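Local coordinates for protein oxidoreductase, short-chain dehydrogenase/reductase family (Aeromonas hydrophila subsp. hydrophila, PDB 3L6E) that is a putative short-chain dehydrogenase/reductase that probably binds a nucleotide cofactor and may act as a 3-dehydrosphinganine reductase in sphingolipid metabolism, at residues N108-I113 against G154-L159. Numbering follows the deposited sequence.
Unlike the reference sequence in segment 108-113: Val110 (reference Ile).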
loop_
_atom_site.group_PDB
_atom_site.type_symbol
_atom_site.label_atom_id
_atom_site.label_comp_id
_atom_site.label_asym_id
_atom_site.label_seq_id
_atom_site.Cartn_x
_atom_site.Cartn_y
_atom_site.Cartn_z
ATOM N N ASN A 108 9.951 15.215 15.407
ATOM C CA ASN A 108 9.585 14.521 14.209
ATOM C C ASN A 108 10.633 14.279 13.183
ATOM O O ASN A 108 10.787 13.183 12.761
ATOM C CB ASN A 108 8.340 15.087 13.608
ATOM C CG ASN A 108 7.198 14.909 14.493
ATOM O OD1 ASN A 108 7.351 14.498 15.605
ATOM N ND2 ASN A 108 6.056 15.201 14.020
ATOM N N LEU A 109 11.361 15.289 12.780
ATOM C CA LEU A 109 12.325 15.051 11.772
ATOM C C LEU A 109 13.603 14.529 12.343
ATOM O O LEU A 109 14.173 13.662 11.834
ATOM C CB LEU A 109 12.533 16.289 10.978
ATOM C CG LEU A 109 13.531 16.179 9.868
ATOM C CD1 LEU A 109 13.325 14.996 9.002
ATOM C CD2 LEU A 109 13.441 17.438 9.100
ATOM N N VAL A 110 14.018 15.074 13.438
ATOM C CA VAL A 110 15.233 14.690 14.141
ATOM C C VAL A 110 15.158 13.237 14.609
ATOM O O VAL A 110 16.108 12.464 14.420
ATOM C CB VAL A 110 15.516 15.641 15.331
ATOM C CG1 VAL A 110 16.699 15.170 16.150
ATOM C CG2 VAL A 110 15.757 17.061 14.835
ATOM N N SER A 111 14.032 12.856 15.208
ATOM C CA SER A 111 13.871 11.480 15.654
ATOM C C SER A 111 13.897 10.599 14.421
ATOM O O SER A 111 14.545 9.556 14.423
ATOM C CB SER A 111 12.591 11.279 16.481
ATOM O OG SER A 111 11.427 11.199 15.665
ATOM N N THR A 112 13.247 11.044 13.347
ATOM C CA THR A 112 13.196 10.230 12.136
ATOM C C THR A 112 14.596 9.987 11.578
ATOM O O THR A 112 14.930 8.862 11.217
ATOM C CB THR A 112 12.262 10.797 11.055
ATOM O OG1 THR A 112 10.924 10.823 11.551
ATOM C CG2 THR A 112 12.278 9.916 9.816
ATOM N N ILE A 113 15.402 11.039 11.533
ATOM C CA ILE A 113 16.781 10.958 11.014
ATOM C C ILE A 113 17.703 10.090 11.872
ATOM O O ILE A 113 18.468 9.283 11.341
ATOM C CB ILE A 113 17.378 12.357 10.791
ATOM C CG1 ILE A 113 16.659 13.019 9.608
ATOM C CG2 ILE A 113 18.886 12.274 10.526
ATOM C CD1 ILE A 113 17.064 14.437 9.320
ATOM N N GLY A 154 9.154 17.189 4.822
ATOM C CA GLY A 154 10.548 17.057 5.248
ATOM C C GLY A 154 10.996 15.623 5.524
ATOM O O GLY A 154 12.083 15.220 5.097
HETATM N N MSE A 155 10.158 14.858 6.226
HETATM C CA MSE A 155 10.452 13.461 6.556
HETATM C C MSE A 155 10.515 12.585 5.314
HETATM O O MSE A 155 11.397 11.746 5.184
HETATM C CB MSE A 155 9.399 12.889 7.525
HETATM C CG MSE A 155 9.522 13.428 8.936
HETATM SE SE MSE A 155 8.218 12.662 10.169
HETATM C CE MSE A 155 6.640 13.704 9.706
ATOM N N ARG A 156 9.544 12.774 4.426
ATOM C CA ARG A 156 9.508 12.090 3.148
ATOM C C ARG A 156 10.709 12.458 2.289
ATOM O O ARG A 156 11.302 11.592 1.645
ATOM C CB ARG A 156 8.223 12.423 2.417
ATOM C CG ARG A 156 8.003 11.629 1.150
ATOM C CD ARG A 156 6.612 11.886 0.617
ATOM N NE ARG A 156 6.311 11.060 -0.550
ATOM C CZ ARG A 156 5.090 10.870 -1.045
ATOM N NH1 ARG A 156 4.031 11.445 -0.479
ATOM N NH2 ARG A 156 4.932 10.099 -2.119
ATOM N N GLY A 157 11.072 13.743 2.289
ATOM C CA GLY A 157 12.243 14.196 1.535
ATOM C C GLY A 157 13.466 13.407 1.972
ATOM O O GLY A 157 14.117 12.767 1.162
ATOM N N PHE A 158 13.733 13.426 3.271
ATOM C CA PHE A 158 14.852 12.705 3.867
ATOM C C PHE A 158 14.839 11.216 3.499
ATOM O O PHE A 158 15.826 10.697 2.995
ATOM C CB PHE A 158 14.863 12.871 5.401
ATOM C CG PHE A 158 15.871 11.984 6.093
ATOM C CD1 PHE A 158 17.225 12.300 6.074
ATOM C CD2 PHE A 158 15.471 10.816 6.726
ATOM C CE1 PHE A 158 18.159 11.472 6.696
ATOM C CE2 PHE A 158 16.398 9.974 7.338
ATOM C CZ PHE A 158 17.747 10.313 7.333
ATOM N N LEU A 159 13.717 10.551 3.723
ATOM C CA LEU A 159 13.641 9.084 3.580
ATOM C C LEU A 159 13.757 8.559 2.157
ATOM O O LEU A 159 14.433 7.553 1.933
ATOM C CB LEU A 159 12.375 8.529 4.219
ATOM C CG LEU A 159 12.225 8.736 5.720
ATOM C CD1 LEU A 159 10.788 8.425 6.096
ATOM C CD2 LEU A 159 13.229 7.901 6.538
#
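Ile113 sets its CG1 over one face of the Phe158 ring. This CG1 sits 3.5 Å from the centroid of the Phe158 ring and only 5° off the ring normal, a CH-pi contact. CG2 and CD1 of Ile113 reach the CZ, CE1 and CD1 side of the same ring. With chi1 at 171°, Phe158 swings its ring toward helix 108-113; chi2 then sets the face against Ile113.

Leu109 packs one turn earlier. Its CD1 rests 4.1 Å from Met155 CA and equally close to Met155 CG, with CB of Phe158 at the margin of contact. The backbones come nearest at this level, where Leu109 CA and Met155 CA are 5.8 Å apart.

Met155 is a selenomethionine. Its side chain crosses that of Thr112 at about a right angle. The chain is bent at its last torsion, and SE of Met155 lies 3.6 Å from Thr112 OG1 and 3.7 Å from Asn108 O. These two oxygens are themselves joined: Thr112 OG1 donates to Asn108 O at 2.7 Å, nearly in line with the C=O bond. The hydroxyl proton is thus used within its own helix. Thr112 N also bonds to Asn108 O, but weakly; the helix has a wider pi-type turn at 108-110. The methyl of Thr112, CG2, meets Leu159 CD2 at 4.0 Å.

No hydrogen bond crosses between 108-113 and 154-159; the interface is mainly apolar. On the sheet side, Thr112 and Leu159 touch Asn132 of strand 128-137, and Met155 touches Leu134. The axes of the two short segments approach to 9.8 Å. They run in nearly the same direction, with a crossing angle of -21°. This is the packing of neighbouring helices 98-123 and 145-165 on one side of the parallel sheet, characteristic of the Rossmann-type fold of short-chain dehydrogenases/reductases.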